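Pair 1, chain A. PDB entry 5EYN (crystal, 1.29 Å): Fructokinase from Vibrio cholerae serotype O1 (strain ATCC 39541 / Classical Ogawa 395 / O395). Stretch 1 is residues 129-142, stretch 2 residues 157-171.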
# COMPACT_ATOMS: atom_id res chain seq x y z
N ASP A 129 19.68 -10.79 -11.39
CA ASP A 129 19.44 -10.90 -9.96
C ASP A 129 19.64 -12.33 -9.45
O ASP A 129 19.68 -12.56 -8.26
CB ASP A 129 18.02 -10.48 -9.61
CG ASP A 129 17.74 -9.01 -9.88
OD1 ASP A 129 16.56 -8.68 -10.06
OD2 ASP A 129 18.68 -8.18 -9.88
N ILE A 130 19.73 -13.29 -10.37
CA ILE A 130 19.80 -14.68 -9.96
C ILE A 130 21.22 -14.98 -9.47
O ILE A 130 22.18 -14.68 -10.17
CB ILE A 130 19.46 -15.61 -11.13
CG1 ILE A 130 18.06 -15.32 -11.67
CG2 ILE A 130 19.59 -17.06 -10.69
CD1 ILE A 130 17.79 -15.98 -13.01
N PRO A 131 21.37 -15.57 -8.28
CA PRO A 131 22.70 -15.88 -7.74
C PRO A 131 23.22 -17.20 -8.27
O PRO A 131 22.51 -17.94 -8.95
CB PRO A 131 22.45 -15.99 -6.24
CG PRO A 131 21.06 -16.46 -6.14
CD PRO A 131 20.31 -15.86 -7.31
N SER A 132 24.48 -17.48 -7.98
CA SER A 132 25.08 -18.73 -8.42
C SER A 132 24.54 -19.87 -7.58
O SER A 132 24.47 -19.78 -6.35
CB SER A 132 26.60 -18.66 -8.31
OG SER A 132 26.97 -18.53 -6.95
N PHE A 133 24.14 -20.95 -8.26
CA PHE A 133 23.60 -22.13 -7.62
C PHE A 133 24.62 -23.25 -7.68
O PHE A 133 25.53 -23.25 -8.52
CB PHE A 133 22.34 -22.60 -8.36
CG PHE A 133 21.18 -21.64 -8.32
CD1 PHE A 133 20.93 -20.84 -7.22
CD2 PHE A 133 20.34 -21.55 -9.41
CE1 PHE A 133 19.84 -19.98 -7.21
CE2 PHE A 133 19.25 -20.71 -9.40
CZ PHE A 133 19.01 -19.92 -8.30
N GLN A 134 24.44 -24.23 -6.81
CA GLN A 134 25.33 -25.38 -6.78
C GLN A 134 24.54 -26.67 -6.67
O GLN A 134 23.41 -26.68 -6.17
CB GLN A 134 26.29 -25.26 -5.59
CG GLN A 134 27.16 -24.01 -5.65
CD GLN A 134 28.13 -23.91 -4.50
OE1 GLN A 134 28.94 -24.81 -4.28
NE2 GLN A 134 28.06 -22.81 -3.76
N LYS A 135 25.16 -27.76 -7.11
CA LYS A 135 24.56 -29.08 -7.03
C LYS A 135 24.04 -29.36 -5.61
O LYS A 135 24.70 -29.04 -4.62
CB LYS A 135 25.60 -30.12 -7.44
CG LYS A 135 25.07 -31.53 -7.52
CD LYS A 135 26.19 -32.49 -7.88
CE LYS A 135 25.77 -33.94 -7.74
NZ LYS A 135 24.68 -34.31 -8.68
N GLY A 136 22.84 -29.92 -5.53
CA GLY A 136 22.28 -30.33 -4.25
C GLY A 136 21.54 -29.24 -3.50
O GLY A 136 20.89 -29.51 -2.49
N GLU A 137 21.60 -28.00 -3.98
CA GLU A 137 20.82 -26.94 -3.37
C GLU A 137 19.36 -27.07 -3.76
O GLU A 137 19.01 -27.77 -4.71
CB GLU A 137 21.37 -25.57 -3.78
CG GLU A 137 22.74 -25.27 -3.18
CD GLU A 137 23.26 -23.89 -3.55
OE1 GLU A 137 22.82 -23.33 -4.57
OE2 GLU A 137 24.14 -23.38 -2.83
N TRP A 138 18.52 -26.37 -3.01
CA TRP A 138 17.09 -26.28 -3.28
C TRP A 138 16.74 -24.87 -3.71
O TRP A 138 17.36 -23.90 -3.28
CB TRP A 138 16.27 -26.65 -2.03
CG TRP A 138 16.21 -28.11 -1.79
CD1 TRP A 138 17.14 -28.88 -1.16
CD2 TRP A 138 15.17 -28.99 -2.20
NE1 TRP A 138 16.73 -30.19 -1.16
CE2 TRP A 138 15.52 -30.28 -1.79
CE3 TRP A 138 13.96 -28.80 -2.89
CZ2 TRP A 138 14.73 -31.39 -2.05
CZ3 TRP A 138 13.17 -29.91 -3.15
CH2 TRP A 138 13.56 -31.18 -2.73
N LEU A 139 15.72 -24.78 -4.57
CA LEU A 139 15.10 -23.51 -4.92
C LEU A 139 13.61 -23.66 -4.72
O LEU A 139 13.00 -24.58 -5.27
CB LEU A 139 15.39 -23.16 -6.38
CG LEU A 139 14.67 -21.92 -6.93
CD1 LEU A 139 15.18 -20.67 -6.27
CD2 LEU A 139 14.87 -21.85 -8.44
N HIS A 140 13.01 -22.77 -3.93
CA HIS A 140 11.56 -22.76 -3.74
C HIS A 140 10.94 -21.49 -4.31
O HIS A 140 11.45 -20.38 -4.10
CB HIS A 140 11.22 -22.86 -2.26
CG HIS A 140 9.75 -22.84 -1.99
ND1 HIS A 140 8.93 -23.90 -2.29
CD2 HIS A 140 8.95 -21.86 -1.49
CE1 HIS A 140 7.68 -23.59 -1.97
NE2 HIS A 140 7.67 -22.36 -1.46
N VAL A 141 9.84 -21.69 -5.04
CA VAL A 141 9.14 -20.66 -5.79
C VAL A 141 7.64 -20.76 -5.55
O VAL A 141 7.12 -21.86 -5.38
CB VAL A 141 9.42 -20.86 -7.35
CG1 VAL A 141 8.65 -19.87 -8.21
CG2 VAL A 141 10.92 -20.79 -7.63
N CYS A 142 6.96 -19.61 -5.56
CA CYS A 142 5.50 -19.51 -5.54
C CYS A 142 5.02 -18.78 -6.78
O CYS A 142 5.80 -18.14 -7.48
CB CYS A 142 5.00 -18.78 -4.29
SG CYS A 142 5.44 -19.59 -2.73
N ALA A 157 13.90 -18.89 -15.69
CA ALA A 157 15.32 -19.06 -15.97
C ALA A 157 16.04 -19.56 -14.73
O ALA A 157 16.88 -20.44 -14.82
CB ALA A 157 15.94 -17.76 -16.46
N ALA A 158 15.69 -19.02 -13.56
CA ALA A 158 16.30 -19.47 -12.32
C ALA A 158 16.02 -20.95 -12.10
O ALA A 158 16.91 -21.71 -11.74
CB ALA A 158 15.81 -18.66 -11.15
N ILE A 159 14.79 -21.37 -12.34
CA ILE A 159 14.43 -22.77 -12.23
C ILE A 159 15.27 -23.63 -13.19
O ILE A 159 15.82 -24.65 -12.77
CB ILE A 159 12.93 -22.97 -12.49
CG1 ILE A 159 12.11 -22.36 -11.34
CG2 ILE A 159 12.61 -24.43 -12.63
CD1 ILE A 159 10.64 -22.24 -11.68
N ALA A 160 15.37 -23.21 -14.45
CA ALA A 160 16.15 -23.96 -15.42
C ALA A 160 17.61 -24.06 -14.99
O ALA A 160 18.26 -25.09 -15.17
CB ALA A 160 16.05 -23.32 -16.81
N GLN A 161 18.14 -22.99 -14.38
CA GLN A 161 19.54 -22.98 -13.95
C GLN A 161 19.76 -23.89 -12.75
O GLN A 161 20.78 -24.59 -12.65
CB GLN A 161 20.00 -21.55 -13.65
CG GLN A 161 20.12 -20.68 -14.89
CD GLN A 161 20.26 -19.21 -14.55
OE1 GLN A 161 20.74 -18.84 -13.49
NE2 GLN A 161 19.82 -18.37 -15.46
N MET A 162 18.81 -23.90 -11.82
CA MET A 162 18.95 -24.79 -10.68
C MET A 162 18.89 -26.25 -11.13
O MET A 162 19.68 -27.08 -10.67
CB MET A 162 17.86 -24.52 -9.64
CG MET A 162 18.02 -25.38 -8.40
SD MET A 162 19.61 -25.18 -7.58
CE MET A 162 19.26 -23.78 -6.50
N LYS A 163 18.00 -26.57 -12.07
CA LYS A 163 17.90 -27.92 -12.60
C LYS A 163 19.20 -28.30 -13.29
O LYS A 163 19.71 -29.40 -13.13
CB LYS A 163 16.72 -28.05 -13.57
CG LYS A 163 15.37 -27.94 -12.87
CD LYS A 163 14.19 -27.86 -13.84
CE LYS A 163 13.91 -29.15 -14.55
NZ LYS A 163 13.52 -30.22 -13.59
N GLU A 164 19.76 -27.37 -14.07
CA GLU A 164 20.95 -27.68 -14.86
C GLU A 164 22.14 -28.04 -13.99
O GLU A 164 22.95 -28.91 -14.35
CB GLU A 164 21.28 -26.48 -15.75
CG GLU A 164 22.52 -26.61 -16.59
CD GLU A 164 22.76 -25.35 -17.38
OE1 GLU A 164 22.61 -24.24 -16.81
OE2 GLU A 164 23.06 -25.44 -18.58
N VAL A 165 22.27 -27.36 -12.85
CA VAL A 165 23.42 -27.56 -11.97
C VAL A 165 23.25 -28.78 -11.06
O VAL A 165 24.17 -29.16 -10.34
CB VAL A 165 23.71 -26.29 -11.14
CG1 VAL A 165 22.76 -26.20 -9.94
CG2 VAL A 165 25.16 -26.25 -10.68
N GLY A 166 22.08 -29.40 -11.08
CA GLY A 166 21.84 -30.56 -10.25
C GLY A 166 21.27 -30.23 -8.88
O GLY A 166 21.46 -30.98 -7.92
N GLY A 167 20.58 -29.10 -8.79
CA GLY A 167 19.81 -28.77 -7.62
C GLY A 167 18.39 -29.28 -7.75
O GLY A 167 18.04 -29.98 -8.70
N TYR A 168 17.56 -28.92 -6.78
CA TYR A 168 16.19 -29.41 -6.70
C TYR A 168 15.25 -28.22 -6.62
O TYR A 168 15.60 -27.18 -6.07
CB TYR A 168 16.02 -30.29 -5.47
CG TYR A 168 17.00 -31.42 -5.42
CD1 TYR A 168 16.92 -32.45 -6.33
CD2 TYR A 168 17.98 -31.47 -4.45
CE1 TYR A 168 17.82 -33.50 -6.31
CE2 TYR A 168 18.89 -32.51 -4.42
CZ TYR A 168 18.80 -33.53 -5.36
OH TYR A 168 19.70 -34.57 -5.33
N VAL A 169 14.05 -28.41 -7.16
CA VAL A 169 13.09 -27.33 -7.27
C VAL A 169 11.80 -27.68 -6.55
O VAL A 169 11.20 -28.73 -6.79
CB VAL A 169 12.78 -27.03 -8.75
CG1 VAL A 169 11.70 -25.96 -8.85
CG2 VAL A 169 14.04 -26.62 -9.47
N SER A 170 11.40 -26.79 -5.66
CA SER A 170 10.14 -26.88 -4.94
C SER A 170 9.23 -25.76 -5.42
O SER A 170 9.67 -24.63 -5.60
CB SER A 170 10.43 -26.75 -3.44
OG SER A 170 9.26 -26.62 -2.65
N PHE A 171 7.96 -26.07 -5.62
CA PHE A 171 6.98 -25.11 -6.08
C PHE A 171 5.70 -25.24 -5.27
O PHE A 171 5.19 -26.34 -5.07
CB PHE A 171 6.71 -25.35 -7.58
CG PHE A 171 5.75 -24.37 -8.21
CD1 PHE A 171 5.97 -23.01 -8.13
CD2 PHE A 171 4.64 -24.82 -8.91
CE1 PHE A 171 5.10 -22.12 -8.71
CE2 PHE A 171 3.78 -23.93 -9.50
CZ PHE A 171 4.00 -22.58 -9.38
O HOH W 1 22.21 -33.55 -7.91

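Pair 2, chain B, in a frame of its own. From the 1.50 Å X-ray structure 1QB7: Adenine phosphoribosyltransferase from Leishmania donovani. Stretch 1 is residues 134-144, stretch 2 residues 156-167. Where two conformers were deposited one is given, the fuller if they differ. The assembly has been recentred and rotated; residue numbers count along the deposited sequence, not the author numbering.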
# COMPACT_ATOMS: atom_id res chain seq x y z
N SER B 134 -17.05 1.90 -7.57
CA SER B 134 -15.74 2.54 -7.61
C SER B 134 -15.26 2.60 -9.06
O SER B 134 -14.43 3.43 -9.42
CB SER B 134 -14.73 1.79 -6.72
OG SER B 134 -14.64 0.42 -7.08
N ILE B 135 -15.76 1.67 -9.87
CA ILE B 135 -15.46 1.62 -11.29
C ILE B 135 -16.80 1.48 -11.97
O ILE B 135 -17.62 0.63 -11.60
CB ILE B 135 -14.54 0.42 -11.70
CG1 ILE B 135 -13.27 0.40 -10.85
CG2 ILE B 135 -14.25 0.45 -13.17
CD1 ILE B 135 -12.49 -0.89 -10.97
N GLY B 136 -17.07 2.35 -12.94
CA GLY B 136 -18.35 2.29 -13.61
C GLY B 136 -18.27 1.77 -15.03
O GLY B 136 -17.20 1.41 -15.52
N LYS B 137 -19.43 1.73 -15.68
CA LYS B 137 -19.55 1.29 -17.06
C LYS B 137 -18.68 2.19 -17.92
O LYS B 137 -18.65 3.41 -17.72
CB LYS B 137 -21.01 1.39 -17.50
CG LYS B 137 -21.26 1.04 -18.96
CD LYS B 137 -22.75 1.10 -19.24
CE LYS B 137 -23.07 0.73 -20.68
NZ LYS B 137 -24.54 0.89 -20.95
N GLY B 138 -17.93 1.59 -18.83
CA GLY B 138 -17.08 2.37 -19.70
C GLY B 138 -15.67 2.61 -19.18
O GLY B 138 -14.82 3.07 -19.94
N SER B 139 -15.42 2.31 -17.91
CA SER B 139 -14.09 2.50 -17.32
C SER B 139 -13.06 1.57 -17.95
O SER B 139 -13.38 0.44 -18.33
CB SER B 139 -14.11 2.25 -15.81
OG SER B 139 -15.00 3.11 -15.14
N ARG B 140 -11.84 2.06 -18.09
CA ARG B 140 -10.74 1.29 -18.65
C ARG B 140 -9.73 1.24 -17.51
O ARG B 140 -9.06 2.22 -17.19
CB ARG B 140 -10.19 1.98 -19.90
CG ARG B 140 -11.22 2.03 -21.04
CD ARG B 140 -10.70 2.77 -22.26
NE ARG B 140 -10.44 4.19 -21.99
CZ ARG B 140 -11.37 5.14 -21.96
NH1 ARG B 140 -12.64 4.86 -22.21
NH2 ARG B 140 -11.02 6.40 -21.70
N VAL B 141 -9.67 0.06 -16.89
CA VAL B 141 -8.85 -0.17 -15.71
C VAL B 141 -7.52 -0.87 -15.87
O VAL B 141 -7.43 -1.93 -16.49
CB VAL B 141 -9.67 -0.98 -14.67
CG1 VAL B 141 -8.97 -1.01 -13.32
CG2 VAL B 141 -11.09 -0.43 -14.56
N VAL B 142 -6.49 -0.29 -15.27
CA VAL B 142 -5.16 -0.87 -15.27
C VAL B 142 -5.01 -1.57 -13.92
O VAL B 142 -5.20 -0.94 -12.86
CB VAL B 142 -4.06 0.19 -15.41
CG1 VAL B 142 -2.68 -0.43 -15.21
CG2 VAL B 142 -4.14 0.84 -16.79
N LEU B 143 -4.76 -2.87 -13.96
CA LEU B 143 -4.57 -3.69 -12.75
C LEU B 143 -3.08 -3.73 -12.40
O LEU B 143 -2.24 -3.94 -13.28
CB LEU B 143 -5.11 -5.10 -12.98
CG LEU B 143 -6.62 -5.32 -12.95
CD1 LEU B 143 -7.33 -4.49 -13.99
CD2 LEU B 143 -6.88 -6.80 -13.16
N ILE B 144 -2.74 -3.52 -11.13
CA ILE B 144 -1.34 -3.53 -10.73
C ILE B 144 -1.03 -4.24 -9.39
O ILE B 144 -1.82 -4.19 -8.45
CB ILE B 144 -0.76 -2.07 -10.72
CG1 ILE B 144 0.77 -2.07 -10.55
CG2 ILE B 144 -1.41 -1.23 -9.62
CD1 ILE B 144 1.43 -0.74 -10.86
N SER B 156 -9.13 -12.39 -9.77
CA SER B 156 -10.15 -11.69 -8.98
C SER B 156 -10.34 -10.28 -9.54
O SER B 156 -11.46 -9.77 -9.63
CB SER B 156 -9.74 -11.61 -7.51
OG SER B 156 -10.10 -12.80 -6.84
N GLY B 157 -9.23 -9.67 -9.95
CA GLY B 157 -9.26 -8.34 -10.52
C GLY B 157 -10.07 -8.31 -11.80
O GLY B 157 -10.90 -7.43 -11.98
N LEU B 158 -9.85 -9.29 -12.67
CA LEU B 158 -10.57 -9.39 -13.94
C LEU B 158 -12.07 -9.56 -13.70
O LEU B 158 -12.88 -8.89 -14.33
CB LEU B 158 -10.04 -10.57 -14.77
CG LEU B 158 -8.53 -10.59 -15.04
CD1 LEU B 158 -8.13 -11.86 -15.78
CD2 LEU B 158 -8.12 -9.36 -15.82
N GLN B 159 -12.43 -10.42 -12.76
CA GLN B 159 -13.83 -10.66 -12.44
C GLN B 159 -14.52 -9.39 -11.94
O GLN B 159 -15.62 -9.07 -12.37
CB GLN B 159 -13.96 -11.76 -11.39
CG GLN B 159 -13.52 -13.13 -11.87
CD GLN B 159 -13.54 -14.18 -10.77
OE1 GLN B 159 -13.44 -13.86 -9.58
NE2 GLN B 159 -13.65 -15.44 -11.16
N LEU B 160 -13.85 -8.69 -11.03
CA LEU B 160 -14.40 -7.47 -10.45
C LEU B 160 -14.59 -6.37 -11.48
O LEU B 160 -15.61 -5.67 -11.46
CB LEU B 160 -13.52 -7.00 -9.28
CG LEU B 160 -13.51 -7.92 -8.05
CD1 LEU B 160 -12.39 -7.54 -7.10
CD2 LEU B 160 -14.87 -7.89 -7.35
N VAL B 161 -13.64 -6.23 -12.40
CA VAL B 161 -13.74 -5.22 -13.45
C VAL B 161 -14.87 -5.58 -14.43
O VAL B 161 -15.67 -4.72 -14.80
CB VAL B 161 -12.40 -5.04 -14.20
CG1 VAL B 161 -12.56 -4.07 -15.37
CG2 VAL B 161 -11.33 -4.51 -13.26
N GLU B 162 -14.96 -6.85 -14.82
CA GLU B 162 -16.02 -7.29 -15.73
C GLU B 162 -17.39 -7.08 -15.10
O GLU B 162 -18.30 -6.57 -15.74
CB GLU B 162 -15.85 -8.77 -16.12
CG GLU B 162 -17.07 -9.42 -16.76
CD GLU B 162 -16.86 -10.89 -17.06
OE1 GLU B 162 -16.23 -11.60 -16.25
OE2 GLU B 162 -17.34 -11.34 -18.13
N ALA B 163 -17.54 -7.49 -13.84
CA ALA B 163 -18.81 -7.35 -13.13
C ALA B 163 -19.22 -5.88 -13.01
O ALA B 163 -20.41 -5.57 -12.90
CB ALA B 163 -18.71 -7.98 -11.75
N SER B 164 -18.24 -4.98 -13.03
CA SER B 164 -18.49 -3.55 -12.95
C SER B 164 -18.88 -2.96 -14.30
O SER B 164 -19.09 -1.75 -14.42
CB SER B 164 -17.24 -2.84 -12.43
OG SER B 164 -16.99 -3.20 -11.09
N ASP B 165 -18.95 -3.82 -15.31
CA ASP B 165 -19.31 -3.42 -16.67
C ASP B 165 -18.20 -2.54 -17.26
O ASP B 165 -18.46 -1.64 -18.06
CB ASP B 165 -20.66 -2.69 -16.67
CG ASP B 165 -21.40 -2.80 -18.01
OD1 ASP B 165 -20.86 -3.40 -18.96
OD2 ASP B 165 -22.54 -2.29 -18.09
N ALA B 166 -16.96 -2.83 -16.87
CA ALA B 166 -15.79 -2.08 -17.34
C ALA B 166 -14.84 -3.03 -18.06
O ALA B 166 -15.07 -4.24 -18.09
CB ALA B 166 -15.08 -1.43 -16.15
N VAL B 167 -13.78 -2.49 -18.64
CA VAL B 167 -12.80 -3.31 -19.34
C VAL B 167 -11.41 -3.16 -18.73
O VAL B 167 -11.05 -2.11 -18.18
CB VAL B 167 -12.72 -3.00 -20.88
CG1 VAL B 167 -14.04 -3.34 -21.56
CG2 VAL B 167 -12.36 -1.55 -21.12
O HOH W 2 -18.15 -1.17 -9.55

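What backbone arrangement do the two pairs share? In each, a type II turn leads into a strand, and a helix running nearly antiparallel to that strand (158° in pair 1, 163° in pair 2) ends in a Schellman motif before its chain joins the strand as a parallel neighbour. Fourteen central residues superpose with an RMSD of 0.8 Å. The turn Gln A134 to Glu A137 matches Gly B136 to Ser B139, and the bridge between Trp A138 and Tyr A168 matches that between Arg B140 and Val B167.

How does the backbone tie turn, helix end and strand together? The turn's glycine reaches the residue that leaves the helix: Gly A136 N donates to Gly A166 O at 3.0 Å, whereas Gly B138 N to Asp B165 O, at 3.4 Å, is a weak bond. The ladder then begins alike, with Tyr A168 N to Glu A137 O at 2.8 Å and Val B167 N to Ser B139 O at 3.0 Å. The next rung also matches: Leu A139 N to Tyr A168 O is 2.8 Å and Val B141 N to Val B167 O is 2.9 Å.

What fills the space between helix and strand? In pair 1 Met A162 does much of the work: its CE lies over the face of the Phe A133 ring, 3.4 Å from Phe A133 CG, and also touches Leu A139 CB at 3.9 Å. Its counterpart, Val B161, is shorter, and Ala B166 shares the task. Ile B135, in the place of Phe A133, sets its CG2 3.6 Å from Ala B166 CB, while Val B141 CG2 packs 4.0 Å from Val B161 CG1. Ala B166 occupies the position of Gly A167, where a CB would lie 2.1 Å from Met A162 SD; the bulky methionine and the bare glycine thus fit together.

How do the polar groups differ around this shared frame? Both turns are braced from their fourth residue, but differently: Gln A134 N donates to Glu A137 OE1 at 2.9 Å, while Ser B139 OG donates to Gly B136 O at 2.8 Å. A water spans each contact at a different place. In pair 1 it accepts from Lys A135 NZ and donates to Gly A166 O, both at 2.7 Å; in pair 2 it donates to Ile B135 O and to Ser B164 OG, both at 2.8 Å.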